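Local coordinates for protein lipoxygenase (Cyanothece sp., PDB 5EK8) that is a non-heme iron 9R-lipoxygenase that probably oxygenates polyunsaturated fatty acids, inserting both atoms of molecular oxygen, at residues 68-73 with 479-484; 368-373 with 556-561; 384-389 with 469-474; 461-466 with 562-567. One frame throughout, in Å; residues are numbered along the deposited sequence.

Contact 1 (68-73 with 479-484); sequences LHNIEL and ADEWVE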
loop_
_atom_site.group_PDB
_atom_site.type_symbol
_atom_site.label_atom_id
_atom_site.label_comp_id
_atom_site.label_asym_id
_atom_site.label_seq_id
_atom_site.Cartn_x
_atom_site.Cartn_y
_atom_site.Cartn_z
ATOM N N LEU A 68 23.437 9.301 9.541
ATOM C CA LEU A 68 22.083 9.625 9.982
ATOM C C LEU A 68 21.984 11.136 10.146
ATOM O O LEU A 68 22.345 11.688 11.183
ATOM C CB LEU A 68 21.748 8.912 11.292
ATOM C CG LEU A 68 20.283 8.871 11.723
ATOM C CD1 LEU A 68 19.468 8.054 10.750
ATOM C CD2 LEU A 68 20.153 8.304 13.129
ATOM N N HIS A 69 21.491 11.794 9.105
ATOM C CA HIS A 69 21.606 13.240 8.972
ATOM C C HIS A 69 20.432 14.028 9.539
ATOM O O HIS A 69 19.280 13.604 9.443
ATOM C CB HIS A 69 21.769 13.591 7.498
ATOM C CG HIS A 69 20.669 13.060 6.638
ATOM N ND1 HIS A 69 20.686 11.785 6.109
ATOM C CD2 HIS A 69 19.510 13.621 6.223
ATOM C CE1 HIS A 69 19.592 11.591 5.401
ATOM N NE2 HIS A 69 18.856 12.689 5.456
ATOM N N ASN A 70 20.747 15.185 10.119
ATOM C CA ASN A 70 19.752 16.166 10.545
ATOM C C ASN A 70 18.676 15.581 11.450
ATOM O O ASN A 70 17.500 15.928 11.336
ATOM C CB ASN A 70 19.091 16.818 9.324
ATOM C CG ASN A 70 20.102 17.318 8.304
ATOM O OD1 ASN A 70 21.289 17.459 8.600
ATOM N ND2 ASN A 70 19.629 17.593 7.095
ATOM N N ILE A 71 19.075 14.683 12.343
ATOM C CA ILE A 71 18.128 14.078 13.263
ATOM C C ILE A 71 18.392 14.603 14.669
ATOM O O ILE A 71 19.540 14.860 15.044
ATOM C CB ILE A 71 18.202 12.534 13.220
ATOM C CG1 ILE A 71 16.904 11.922 13.747
ATOM C CG2 ILE A 71 19.430 12.011 13.964
ATOM C CD1 ILE A 71 16.670 10.517 13.259
ATOM N N GLU A 72 17.322 14.799 15.432
ATOM C CA GLU A 72 17.443 15.426 16.741
ATOM C C GLU A 72 17.993 14.454 17.771
ATOM O O GLU A 72 17.634 13.276 17.796
ATOM C CB GLU A 72 16.094 15.989 17.203
ATOM C CG GLU A 72 15.699 17.278 16.497
ATOM C CD GLU A 72 14.310 17.765 16.873
ATOM O OE1 GLU A 72 13.913 17.611 18.050
ATOM O OE2 GLU A 72 13.611 18.304 15.987
ATOM N N LEU A 73 18.879 14.969 18.613
ATOM C CA LEU A 73 19.496 14.187 19.670
ATOM C C LEU A 73 19.291 14.869 21.012
ATOM O O LEU A 73 19.413 16.091 21.123
ATOM C CB LEU A 73 20.989 14.000 19.398
ATOM C CG LEU A 73 21.490 12.665 18.850
ATOM C CD1 LEU A 73 20.532 12.078 17.831
ATOM C CD2 LEU A 73 22.861 12.879 18.228
ATOM N N ALA A 479 15.874 23.765 -1.706
ATOM C CA ALA A 479 17.235 23.798 -2.244
ATOM C C ALA A 479 18.298 23.736 -1.145
ATOM O O ALA A 479 19.309 23.049 -1.293
ATOM C CB ALA A 479 17.436 25.043 -3.092
ATOM N N ASP A 480 18.064 24.453 -0.049
ATOM C CA ASP A 480 19.016 24.523 1.060
ATOM C C ASP A 480 19.317 23.156 1.672
ATOM O O ASP A 480 20.423 22.914 2.155
ATOM C CB ASP A 480 18.498 25.464 2.154
ATOM C CG ASP A 480 18.653 26.928 1.792
ATOM O OD1 ASP A 480 19.288 27.221 0.758
ATOM O OD2 ASP A 480 18.150 27.786 2.551
ATOM N N GLU A 481 18.330 22.270 1.657
ATOM C CA GLU A 481 18.492 20.945 2.238
ATOM C C GLU A 481 18.291 19.868 1.182
ATOM O O GLU A 481 17.650 18.844 1.427
ATOM C CB GLU A 481 17.519 20.748 3.403
ATOM C CG GLU A 481 17.796 21.646 4.603
ATOM C CD GLU A 481 19.090 21.287 5.329
ATOM O OE1 GLU A 481 19.755 20.297 4.941
ATOM O OE2 GLU A 481 19.439 22.000 6.297
ATOM N N TRP A 482 18.860 20.113 0.007
ATOM C CA TRP A 482 18.730 19.211 -1.129
ATOM C C TRP A 482 19.473 17.896 -0.895
ATOM O O TRP A 482 19.154 16.867 -1.503
ATOM C CB TRP A 482 19.246 19.898 -2.395
ATOM C CG TRP A 482 19.097 19.074 -3.624
ATOM C CD1 TRP A 482 20.061 18.319 -4.230
ATOM C CD2 TRP A 482 17.910 18.914 -4.407
ATOM N NE1 TRP A 482 19.545 17.699 -5.340
ATOM C CE2 TRP A 482 18.227 18.048 -5.471
ATOM C CE3 TRP A 482 16.608 19.419 -4.308
ATOM C CZ2 TRP A 482 17.290 17.673 -6.433
ATOM C CZ3 TRP A 482 15.679 19.043 -5.264
ATOM C CH2 TRP A 482 16.025 18.182 -6.314
ATOM N N VAL A 483 20.459 17.939 -0.004
ATOM C CA VAL A 483 21.229 16.755 0.364
ATOM C C VAL A 483 20.304 15.628 0.818
ATOM O O VAL A 483 20.531 14.451 0.508
ATOM C CB VAL A 483 22.248 17.083 1.472
ATOM C CG1 VAL A 483 22.833 15.812 2.072
ATOM C CG2 VAL A 483 23.348 17.977 0.919
ATOM N N GLU A 484 19.247 16.002 1.531
ATOM C CA GLU A 484 18.237 15.044 1.961
ATOM C C GLU A 484 17.582 14.392 0.746
ATOM O O GLU A 484 17.365 13.182 0.727
ATOM C CB GLU A 484 17.182 15.719 2.849
ATOM C CG GLU A 484 17.716 16.165 4.204
ATOM C CD GLU A 484 16.615 16.459 5.212
ATOM O OE1 GLU A 484 15.428 16.464 4.820
ATOM O OE2 GLU A 484 16.937 16.684 6.401
#

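Contact 2 (368-373 with 556-561); sequences EQYAVA and KQCCRH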
loop_
_atom_site.group_PDB
_atom_site.type_symbol
_atom_site.label_atom_id
_atom_site.label_comp_id
_atom_site.label_asym_id
_atom_site.label_seq_id
_atom_site.Cartn_x
_atom_site.Cartn_y
_atom_site.Cartn_z
ATOM N N GLU A 368 5.686 1.117 -0.507
ATOM C CA GLU A 368 6.434 0.899 0.731
ATOM C C GLU A 368 7.885 1.374 0.612
ATOM O O GLU A 368 8.443 1.913 1.566
ATOM C CB GLU A 368 6.408 -0.576 1.158
ATOM C CG GLU A 368 7.324 -0.858 2.353
ATOM C CD GLU A 368 6.864 -2.001 3.232
ATOM O OE1 GLU A 368 7.469 -2.197 4.309
ATOM O OE2 GLU A 368 5.904 -2.703 2.858
ATOM N N GLN A 369 8.488 1.193 -0.562
ATOM C CA GLN A 369 9.886 1.577 -0.768
ATOM C C GLN A 369 10.048 3.089 -0.638
ATOM O O GLN A 369 11.001 3.585 -0.012
ATOM C CB GLN A 369 10.393 1.088 -2.133
ATOM C CG GLN A 369 9.730 1.702 -3.354
ATOM C CD GLN A 369 10.113 0.999 -4.653
ATOM O OE1 GLN A 369 11.235 0.504 -4.805
ATOM N NE2 GLN A 369 9.173 0.951 -5.598
ATOM N N TYR A 370 9.088 3.817 -1.203
ATOM C CA TYR A 370 9.073 5.262 -1.098
ATOM C C TYR A 370 8.843 5.684 0.337
ATOM O O TYR A 370 9.418 6.666 0.793
ATOM C CB TYR A 370 8.001 5.858 -1.996
ATOM C CG TYR A 370 8.298 5.701 -3.459
ATOM C CD1 TYR A 370 9.277 6.480 -4.078
ATOM C CD2 TYR A 370 7.602 4.783 -4.229
ATOM C CE1 TYR A 370 9.553 6.342 -5.427
ATOM C CE2 TYR A 370 7.871 4.634 -5.571
ATOM C CZ TYR A 370 8.846 5.416 -6.166
ATOM O OH TYR A 370 9.093 5.258 -7.506
ATOM N N ALA A 371 7.997 4.943 1.048
ATOM C CA ALA A 371 7.764 5.225 2.462
ATOM C C ALA A 371 9.059 5.115 3.263
ATOM O O ALA A 371 9.498 6.084 3.895
ATOM C CB ALA A 371 6.713 4.286 3.030
ATOM N N VAL A 372 9.669 3.937 3.219
ATOM C CA VAL A 372 10.897 3.681 3.958
ATOM C C VAL A 372 11.976 4.713 3.643
ATOM O O VAL A 372 12.539 5.320 4.556
ATOM C CB VAL A 372 11.446 2.274 3.669
ATOM C CG1 VAL A 372 12.759 2.069 4.395
ATOM C CG2 VAL A 372 10.428 1.212 4.085
ATOM N N ALA A 373 12.248 4.925 2.357
ATOM C CA ALA A 373 13.240 5.923 1.956
ATOM C C ALA A 373 12.899 7.310 2.510
ATOM O O ALA A 373 13.763 8.011 3.063
ATOM C CB ALA A 373 13.351 5.975 0.451
ATOM N N LYS A 556 9.556 16.631 -8.587
ATOM C CA LYS A 556 8.142 16.955 -8.754
ATOM C C LYS A 556 7.370 15.769 -9.324
ATOM O O LYS A 556 6.264 15.460 -8.871
ATOM C CB LYS A 556 7.976 18.178 -9.661
ATOM C CG LYS A 556 8.521 19.466 -9.073
ATOM C CD LYS A 556 8.955 20.426 -10.164
ATOM C CE LYS A 556 7.802 21.265 -10.668
ATOM N NZ LYS A 556 7.501 22.390 -9.749
ATOM N N GLN A 557 7.959 15.099 -10.310
ATOM C CA GLN A 557 7.303 13.950 -10.929
ATOM C C GLN A 557 7.186 12.780 -9.956
ATOM O O GLN A 557 6.144 12.126 -9.883
ATOM C CB GLN A 557 8.051 13.513 -12.194
ATOM C CG GLN A 557 7.610 12.161 -12.757
ATOM C CD GLN A 557 6.117 12.093 -13.079
ATOM O OE1 GLN A 557 5.459 13.115 -13.271
ATOM N NE2 GLN A 557 5.582 10.878 -13.139
ATOM N N CYS A 558 8.256 12.523 -9.211
ATOM C CA CYS A 558 8.250 11.451 -8.224
ATOM C C CYS A 558 7.174 11.717 -7.166
ATOM O O CYS A 558 6.439 10.813 -6.755
ATOM C CB CYS A 558 9.629 11.315 -7.575
ATOM S SG CYS A 558 9.812 9.906 -6.452
ATOM N N CYS A 559 7.079 12.973 -6.748
ATOM C CA CYS A 559 6.081 13.395 -5.776
ATOM C C CYS A 559 4.661 13.181 -6.299
ATOM O O CYS A 559 3.803 12.643 -5.587
ATOM C CB CYS A 559 6.302 14.857 -5.405
ATOM S SG CYS A 559 7.772 15.144 -4.375
ATOM N N ARG A 560 4.427 13.596 -7.543
ATOM C CA ARG A 560 3.153 13.344 -8.220
ATOM C C ARG A 560 2.804 11.858 -8.225
ATOM O O ARG A 560 1.675 11.468 -7.924
ATOM C CB ARG A 560 3.190 13.854 -9.661
ATOM C CG ARG A 560 2.925 15.337 -9.826
ATOM C CD ARG A 560 2.738 15.684 -11.297
ATOM N NE ARG A 560 3.944 15.456 -12.095
ATOM C CZ ARG A 560 4.860 16.386 -12.355
ATOM N NH1 ARG A 560 4.718 17.615 -11.878
ATOM N NH2 ARG A 560 5.919 16.089 -13.095
ATOM N N HIS A 561 3.784 11.036 -8.582
ATOM C CA HIS A 561 3.614 9.588 -8.639
ATOM C C HIS A 561 3.182 9.010 -7.285
ATOM O O HIS A 561 2.136 8.347 -7.166
ATOM C CB HIS A 561 4.924 8.944 -9.103
ATOM C CG HIS A 561 4.799 7.500 -9.472
ATOM N ND1 HIS A 561 4.162 7.076 -10.619
ATOM C CD2 HIS A 561 5.233 6.380 -8.849
ATOM C CE1 HIS A 561 4.206 5.758 -10.684
ATOM N NE2 HIS A 561 4.855 5.309 -9.622
#

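Contact 3 (384-389 with 469-474); sequences RLMLTP and AFFAKH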
loop_
_atom_site.group_PDB
_atom_site.type_symbol
_atom_site.label_atom_id
_atom_site.label_comp_id
_atom_site.label_asym_id
_atom_site.label_seq_id
_atom_site.Cartn_x
_atom_site.Cartn_y
_atom_site.Cartn_z
ATOM N N ARG A 384 9.377 16.619 2.943
ATOM C CA ARG A 384 8.889 15.754 4.015
ATOM C C ARG A 384 7.427 16.051 4.343
ATOM O O ARG A 384 6.565 15.168 4.284
ATOM C CB ARG A 384 9.734 15.930 5.272
ATOM C CG ARG A 384 9.092 15.339 6.516
ATOM C CD ARG A 384 9.413 16.173 7.741
ATOM N NE ARG A 384 9.376 15.375 8.961
ATOM C CZ ARG A 384 9.905 15.759 10.115
ATOM N NH1 ARG A 384 9.834 14.965 11.174
ATOM N NH2 ARG A 384 10.511 16.936 10.208
ATOM N N LEU A 385 7.165 17.316 4.661
ATOM C CA LEU A 385 5.828 17.797 4.993
ATOM C C LEU A 385 4.819 17.466 3.905
ATOM O O LEU A 385 3.616 17.385 4.158
ATOM C CB LEU A 385 5.856 19.310 5.231
ATOM C CG LEU A 385 5.955 19.807 6.676
ATOM C CD1 LEU A 385 6.990 19.029 7.466
ATOM C CD2 LEU A 385 6.280 21.289 6.697
ATOM N N MET A 386 5.318 17.267 2.694
ATOM C CA MET A 386 4.463 16.992 1.555
ATOM C C MET A 386 4.243 15.496 1.348
ATOM O O MET A 386 3.162 15.077 0.928
ATOM C CB MET A 386 5.061 17.619 0.304
ATOM C CG MET A 386 4.471 17.125 -0.994
ATOM S SD MET A 386 5.200 17.991 -2.387
ATOM C CE MET A 386 4.349 17.189 -3.730
ATOM N N LEU A 387 5.253 14.690 1.677
ATOM C CA LEU A 387 5.210 13.260 1.364
ATOM C C LEU A 387 4.780 12.357 2.524
ATOM O O LEU A 387 4.022 11.409 2.317
ATOM C CB LEU A 387 6.573 12.798 0.848
ATOM C CG LEU A 387 6.875 13.135 -0.612
ATOM C CD1 LEU A 387 8.236 12.590 -1.018
ATOM C CD2 LEU A 387 5.781 12.585 -1.511
ATOM N N THR A 388 5.258 12.646 3.732
ATOM C CA THR A 388 4.977 11.797 4.894
ATOM C C THR A 388 3.493 11.447 5.155
ATOM O O THR A 388 3.194 10.289 5.452
ATOM C CB THR A 388 5.553 12.417 6.185
ATOM O OG1 THR A 388 5.388 13.838 6.154
ATOM C CG2 THR A 388 7.030 12.100 6.312
ATOM N N PRO A 389 2.559 12.424 5.050
ATOM C CA PRO A 389 1.170 12.048 5.363
ATOM C C PRO A 389 0.571 11.010 4.411
ATOM O O PRO A 389 -0.390 10.335 4.771
ATOM C CB PRO A 389 0.412 13.374 5.244
ATOM C CG PRO A 389 1.250 14.216 4.365
ATOM C CD PRO A 389 2.659 13.854 4.708
ATOM N N ALA A 469 2.829 24.529 -7.005
ATOM C CA ALA A 469 2.635 25.553 -5.982
ATOM C C ALA A 469 3.553 25.342 -4.782
ATOM O O ALA A 469 4.272 26.255 -4.367
ATOM C CB ALA A 469 1.190 25.576 -5.536
ATOM N N PHE A 470 3.526 24.131 -4.237
ATOM C CA PHE A 470 4.322 23.787 -3.063
ATOM C C PHE A 470 5.801 24.030 -3.310
ATOM O O PHE A 470 6.476 24.679 -2.506
ATOM C CB PHE A 470 4.090 22.328 -2.669
ATOM C CG PHE A 470 4.766 21.928 -1.386
ATOM C CD1 PHE A 470 6.070 21.449 -1.390
ATOM C CD2 PHE A 470 4.092 22.015 -0.179
ATOM C CE1 PHE A 470 6.689 21.076 -0.214
ATOM C CE2 PHE A 470 4.702 21.644 1.003
ATOM C CZ PHE A 470 6.004 21.175 0.988
ATOM N N PHE A 471 6.299 23.502 -4.424
ATOM C CA PHE A 471 7.699 23.666 -4.790
ATOM C C PHE A 471 8.066 25.136 -4.902
ATOM O O PHE A 471 9.148 25.546 -4.481
ATOM C CB PHE A 471 8.001 22.947 -6.104
ATOM C CG PHE A 471 8.443 21.524 -5.927
ATOM C CD1 PHE A 471 9.754 21.156 -6.176
ATOM C CD2 PHE A 471 7.549 20.554 -5.500
ATOM C CE1 PHE A 471 10.164 19.847 -6.012
ATOM C CE2 PHE A 471 7.952 19.244 -5.332
ATOM C CZ PHE A 471 9.261 18.889 -5.591
ATOM N N ALA A 472 7.162 25.928 -5.470
ATOM C CA ALA A 472 7.399 27.361 -5.599
ATOM C C ALA A 472 7.519 28.024 -4.226
ATOM O O ALA A 472 8.442 28.803 -3.980
ATOM C CB ALA A 472 6.289 28.015 -6.409
ATOM N N LYS A 473 6.587 27.697 -3.333
ATOM C CA LYS A 473 6.535 28.319 -2.010
ATOM C C LYS A 473 7.775 28.031 -1.159
ATOM O O LYS A 473 8.324 28.937 -0.530
ATOM C CB LYS A 473 5.277 27.859 -1.261
ATOM C CG LYS A 473 5.275 28.217 0.217
ATOM C CD LYS A 473 4.007 27.750 0.913
ATOM C CE LYS A 473 2.795 28.536 0.441
ATOM N NZ LYS A 473 1.570 28.185 1.217
ATOM N N HIS A 474 8.211 26.776 -1.141
ATOM C CA HIS A 474 9.320 26.367 -0.282
ATOM C C HIS A 474 10.629 26.189 -1.046
ATOM O O HIS A 474 11.504 25.444 -0.610
ATOM C CB HIS A 474 8.981 25.060 0.439
ATOM C CG HIS A 474 7.651 25.074 1.126
ATOM N ND1 HIS A 474 7.480 25.545 2.409
ATOM C CD2 HIS A 474 6.429 24.663 0.709
ATOM C CE1 HIS A 474 6.209 25.429 2.752
ATOM N NE2 HIS A 474 5.550 24.897 1.739
#

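Contact 4 (461-466 with 562-567); sequences QILTEY and IIFHTT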
loop_
_atom_site.group_PDB
_atom_site.type_symbol
_atom_site.label_atom_id
_atom_site.label_comp_id
_atom_site.label_asym_id
_atom_site.label_seq_id
_atom_site.Cartn_x
_atom_site.Cartn_y
_atom_site.Cartn_z
ATOM N N GLN A 461 -4.151 16.493 -12.704
ATOM C CA GLN A 461 -3.966 17.927 -12.907
ATOM C C GLN A 461 -4.006 18.668 -11.574
ATOM O O GLN A 461 -3.258 19.635 -11.363
ATOM C CB GLN A 461 -5.021 18.481 -13.865
ATOM C CG GLN A 461 -4.503 18.698 -15.286
ATOM C CD GLN A 461 -3.777 17.479 -15.845
ATOM O OE1 GLN A 461 -4.390 16.446 -16.126
ATOM N NE2 GLN A 461 -2.461 17.596 -16.001
ATOM N N ILE A 462 -4.865 18.204 -10.670
ATOM C CA ILE A 462 -4.878 18.754 -9.314
ATOM C C ILE A 462 -3.513 18.590 -8.638
ATOM O O ILE A 462 -2.965 19.542 -8.071
ATOM C CB ILE A 462 -5.953 18.091 -8.440
ATOM C CG1 ILE A 462 -7.346 18.387 -8.993
ATOM C CG2 ILE A 462 -5.859 18.596 -7.014
ATOM C CD1 ILE A 462 -8.447 17.701 -8.230
ATOM N N LEU A 463 -2.967 17.379 -8.714
ATOM C CA LEU A 463 -1.650 17.087 -8.154
ATOM C C LEU A 463 -0.565 17.936 -8.806
ATOM O O LEU A 463 0.378 18.355 -8.150
ATOM C CB LEU A 463 -1.310 15.601 -8.306
ATOM C CG LEU A 463 -2.231 14.624 -7.568
ATOM C CD1 LEU A 463 -1.611 13.241 -7.515
ATOM C CD2 LEU A 463 -2.569 15.124 -6.166
ATOM N N THR A 464 -0.704 18.193 -10.099
ATOM C CA THR A 464 0.252 19.032 -10.803
ATOM C C THR A 464 0.250 20.447 -10.238
ATOM O O THR A 464 1.309 20.978 -9.875
ATOM C CB THR A 464 -0.050 19.080 -12.298
ATOM O OG1 THR A 464 -0.037 17.749 -12.826
ATOM C CG2 THR A 464 0.988 19.922 -13.013
ATOM N N GLU A 465 -0.940 21.046 -10.160
ATOM C CA GLU A 465 -1.097 22.371 -9.557
ATOM C C GLU A 465 -0.498 22.410 -8.155
ATOM O O GLU A 465 0.294 23.298 -7.820
ATOM C CB GLU A 465 -2.570 22.768 -9.488
ATOM C CG GLU A 465 -3.248 22.993 -10.825
ATOM C CD GLU A 465 -4.711 23.401 -10.668
ATOM O OE1 GLU A 465 -4.998 24.289 -9.833
ATOM O OE2 GLU A 465 -5.574 22.824 -11.369
ATOM N N TYR A 466 -0.882 21.427 -7.346
ATOM C CA TYR A 466 -0.422 21.330 -5.967
ATOM C C TYR A 466 1.098 21.296 -5.871
ATOM O O TYR A 466 1.693 22.111 -5.171
ATOM C CB TYR A 466 -1.016 20.091 -5.300
ATOM C CG TYR A 466 -0.387 19.738 -3.971
ATOM C CD1 TYR A 466 -0.345 20.661 -2.926
ATOM C CD2 TYR A 466 0.152 18.477 -3.755
ATOM C CE1 TYR A 466 0.229 20.338 -1.710
ATOM C CE2 TYR A 466 0.723 18.144 -2.545
ATOM C CZ TYR A 466 0.759 19.076 -1.525
ATOM O OH TYR A 466 1.330 18.730 -0.319
ATOM N N ILE A 562 4.000 9.286 -6.270
ATOM C CA ILE A 562 3.747 8.844 -4.905
ATOM C C ILE A 562 2.358 9.248 -4.430
ATOM O O ILE A 562 1.559 8.399 -4.020
ATOM C CB ILE A 562 4.796 9.418 -3.929
ATOM C CG1 ILE A 562 6.183 8.855 -4.246
ATOM C CG2 ILE A 562 4.407 9.118 -2.483
ATOM C CD1 ILE A 562 7.310 9.562 -3.510
ATOM N N ILE A 563 2.070 10.545 -4.505
ATOM C CA ILE A 563 0.788 11.060 -4.042
ATOM C C ILE A 563 -0.360 10.409 -4.798
ATOM O O ILE A 563 -1.367 10.032 -4.199
ATOM C CB ILE A 563 0.698 12.590 -4.192
ATOM C CG1 ILE A 563 1.699 13.272 -3.261
ATOM C CG2 ILE A 563 -0.706 13.072 -3.873
ATOM C CD1 ILE A 563 1.733 14.775 -3.398
ATOM N N PHE A 564 -0.199 10.250 -6.108
ATOM C CA PHE A 564 -1.257 9.661 -6.921
ATOM C C PHE A 564 -1.587 8.255 -6.472
ATOM O O PHE A 564 -2.759 7.909 -6.310
ATOM C CB PHE A 564 -0.884 9.635 -8.401
ATOM C CG PHE A 564 -1.969 9.078 -9.284
ATOM C CD1 PHE A 564 -1.999 7.729 -9.620
ATOM C CD2 PHE A 564 -2.971 9.904 -9.770
ATOM C CE1 PHE A 564 -3.001 7.220 -10.430
ATOM C CE2 PHE A 564 -3.975 9.402 -10.585
ATOM C CZ PHE A 564 -3.991 8.057 -10.912
ATOM N N HIS A 565 -0.563 7.437 -6.268
ATOM C CA HIS A 565 -0.836 6.044 -5.944
ATOM C C HIS A 565 -1.204 5.808 -4.483
ATOM O O HIS A 565 -1.898 4.844 -4.170
ATOM C CB HIS A 565 0.350 5.179 -6.349
ATOM C CG HIS A 565 0.480 5.033 -7.831
ATOM N ND1 HIS A 565 1.141 5.957 -8.614
ATOM C CD2 HIS A 565 -0.015 4.106 -8.684
ATOM C CE1 HIS A 565 1.070 5.589 -9.880
ATOM N NE2 HIS A 565 0.373 4.469 -9.950
ATOM N N THR A 566 -0.762 6.688 -3.591
ATOM C CA THR A 566 -1.086 6.530 -2.179
ATOM C C THR A 566 -2.480 7.060 -1.851
ATOM O O THR A 566 -3.062 6.697 -0.828
ATOM C CB THR A 566 -0.065 7.242 -1.279
ATOM O OG1 THR A 566 0.109 8.591 -1.733
ATOM C CG2 THR A 566 1.264 6.506 -1.306
ATOM N N THR A 567 -3.007 7.929 -2.708
ATOM C CA THR A 567 -4.340 8.489 -2.491
ATOM C C THR A 567 -5.386 7.888 -3.432
ATOM O O THR A 567 -5.986 6.865 -3.115
ATOM C CB THR A 567 -4.342 10.017 -2.654
ATOM O OG1 THR A 567 -3.931 10.357 -3.983
ATOM C CG2 THR A 567 -3.401 10.658 -1.651
#

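Contact 1 (68-73 with 479-484)
Asn-70 hands its side-chain amide to Glu-484, and this is the one clear hydrogen bond between 68-73 and 479-484. ND2 of Asn-70 donates to OE2 of Glu-484 over 2.9 Å and nearly straight, with an N-H...O angle of 163°. The acceptor lies close to the amide plane, while the carboxylate is met on its anti side, 19° out of plane. The same ND2 of Asn-70 stands 3.5 Å from OE1 of Glu-481, whose side chain runs against that of Asn-70.

The rest is van der Waals packing. The imidazole of His-69 leans obliquely on the aliphatic part of Glu-484, CD2 to CG 3.7 Å. The Glu-484 chain is extended beyond CG, which carries its carboxylate past that ring to the amide.

Beyond the two segments, the same carboxylate accepts the backbone N-H groups of Arg-379, Lys-380 and Asn-381, and His-69 NE2 bonds to Asn-377 O. A glutamine in place of Glu-484 would probably put an amide N-H against one of those donors and lose the negative charge that gathers them.

The turn before strand 72-79, in the beta-rich N-terminal part that is probably the PLAT domain, thus docks on the start of helix 482-495 and on the loop after helix 337-377.

Contact 2 (368-373 with 556-561)
Tyr-370 and Cys-558 form a sulfur-aromatic contact inside the helical lipoxygenase core, between the two long helices that carry four of the five iron ligands. Helix 337-377 bears His-359 and His-364, and helix 549-574 bears His-570 and Asn-574; the contact lies after the ligands on the first helix and before them on the second, with the Tyr-370 side chain about 11 Å from that of His-364.

The packing is carried by one ring and one thiol. SG of Cys-558 approaches CE1 of Tyr-370 to 3.7 Å and lies 4.8 Å from the ring centroid, 58° off the normal, an oblique approach. With SG anti to the backbone N (chi1 -174°), the thiol stretches out from its helix to meet the ring. Farther out on the tyrosine, OH comes within 4.2 Å of CD2 of His-561, a looser touch that is again oblique to the imidazole. The polar end of His-561 is engaged elsewhere: NE2 bonds to OE1 of Gln-366, one turn before Tyr-370, so a second tie joins the same helices.

Further side-chain bonds lie within 556-561, between Arg-560 and Gln-557, and Gln-557 also reaches out, its NE2 going to the carbonyls of Trp-437 and Trp-440. The guanidinium takes the amide oxygen side-on and near its own plane, Arg-560 NE and NH2 each 3.0 Å from Gln-557 OE1.

Contact 3 (384-389 with 469-474)
A Met-aromatic cluster joins the short helix 383-391 to the C-terminal end of helix 451-473, with Met-386 set against Phe-470 and Phe-471. CB of Met-386 lies over one face of the Phe-470 ring, a CH-pi contact 4.0 Å from the centroid. From there the methionine chain runs out fully extended (chi2 177°), bringing SD to 3.7 Å from CD1 of Phe-470. The same SD also reaches CE2 of Phe-471 at 4.2 Å, oblique to that ring.

The opposite face of Phe-470 takes CD2 of His-474, so the phenyl is packed between methionine and imidazole. A serine at Phe-470 would probably open a gap there and leave the His-474 ring and the Met-386 chain without their common surface. Cys-559 and Ile-563 of helix 549-574 also pack on Met-386.

Close to the kink at Pro-389, Arg-384 O takes three donors: Leu-387 N, Thr-388 N, and Thr-388 OG1 at 2.6 Å from above the carbonyl plane.

Contact 4 (461-466 with 562-567)
Leu-463 has CG anti to its carbonyl carbon (chi1 -63°), which sends both methyls toward Ile-563 and Phe-564; Tyr-466, one turn on, takes a different position, CG anti to the backbone N (chi1 168°), and lays its ring beside Ile-563. The segments of helices 451-473 and 549-574 cross with 134° between their N-to-C directions, their axes 10.6 Å apart.

The two methyls of Leu-463 divide the work. CD2 meets CG2 of Ile-563 at 3.6 Å as these side chains slide past each other in opposite directions. CD1 settles on the start of Phe-564, 3.6 Å from its backbone N and 3.8 Å from its CB, and lies by the edge of the phenyl ring. Ile-563 uses its other branch for the tyrosine: its CD1 comes to CE2 of Tyr-466 at 3.6 Å, near the ring plane, so the aromatic edge and not a face is engaged.

Behind this layer, Thr-567 OG1 donates to Ile-563 O at 2.6 Å, while Thr-567 N reaches the same oxygen from the other side of the carbonyl plane, in the stretch where the helix opens into a wider pi-type turn. Thr-567 OG1 also bonds to Tyr-459 OH, in helix 451-473.

Between the two segments, then, the touching atoms are nearly all carbon. Their grip rests on fitted hydrocarbon surfaces, and the polar bonds lie within each helix or, as at Tyr-459, beyond 461-466.

Contacts 2, 3 and 4 form one continuous core, whereas contact 1 stands apart at the beta-rich edge, its nearest atoms about 5 Å from those of contact 3. Helix 549-574 serves both contact 2 and contact 4, whose centres are 11 Å apart, and helix 451-473 serves both 3 and 4. Met-386 of contact 3 ties them together: its CE lies 3.5 Å from Cys-559 CB and 3.6 Å from Ile-563 CD1. Tyr-370 CD1 likewise touches Ile-562 CD1 at 3.7 Å, joining contacts 2 and 4. Toward the iron, the Phe-564 side chain of contact 4 is about 9 Å from that of the ligand His-570, and contact 2's His-561 about 12 Å.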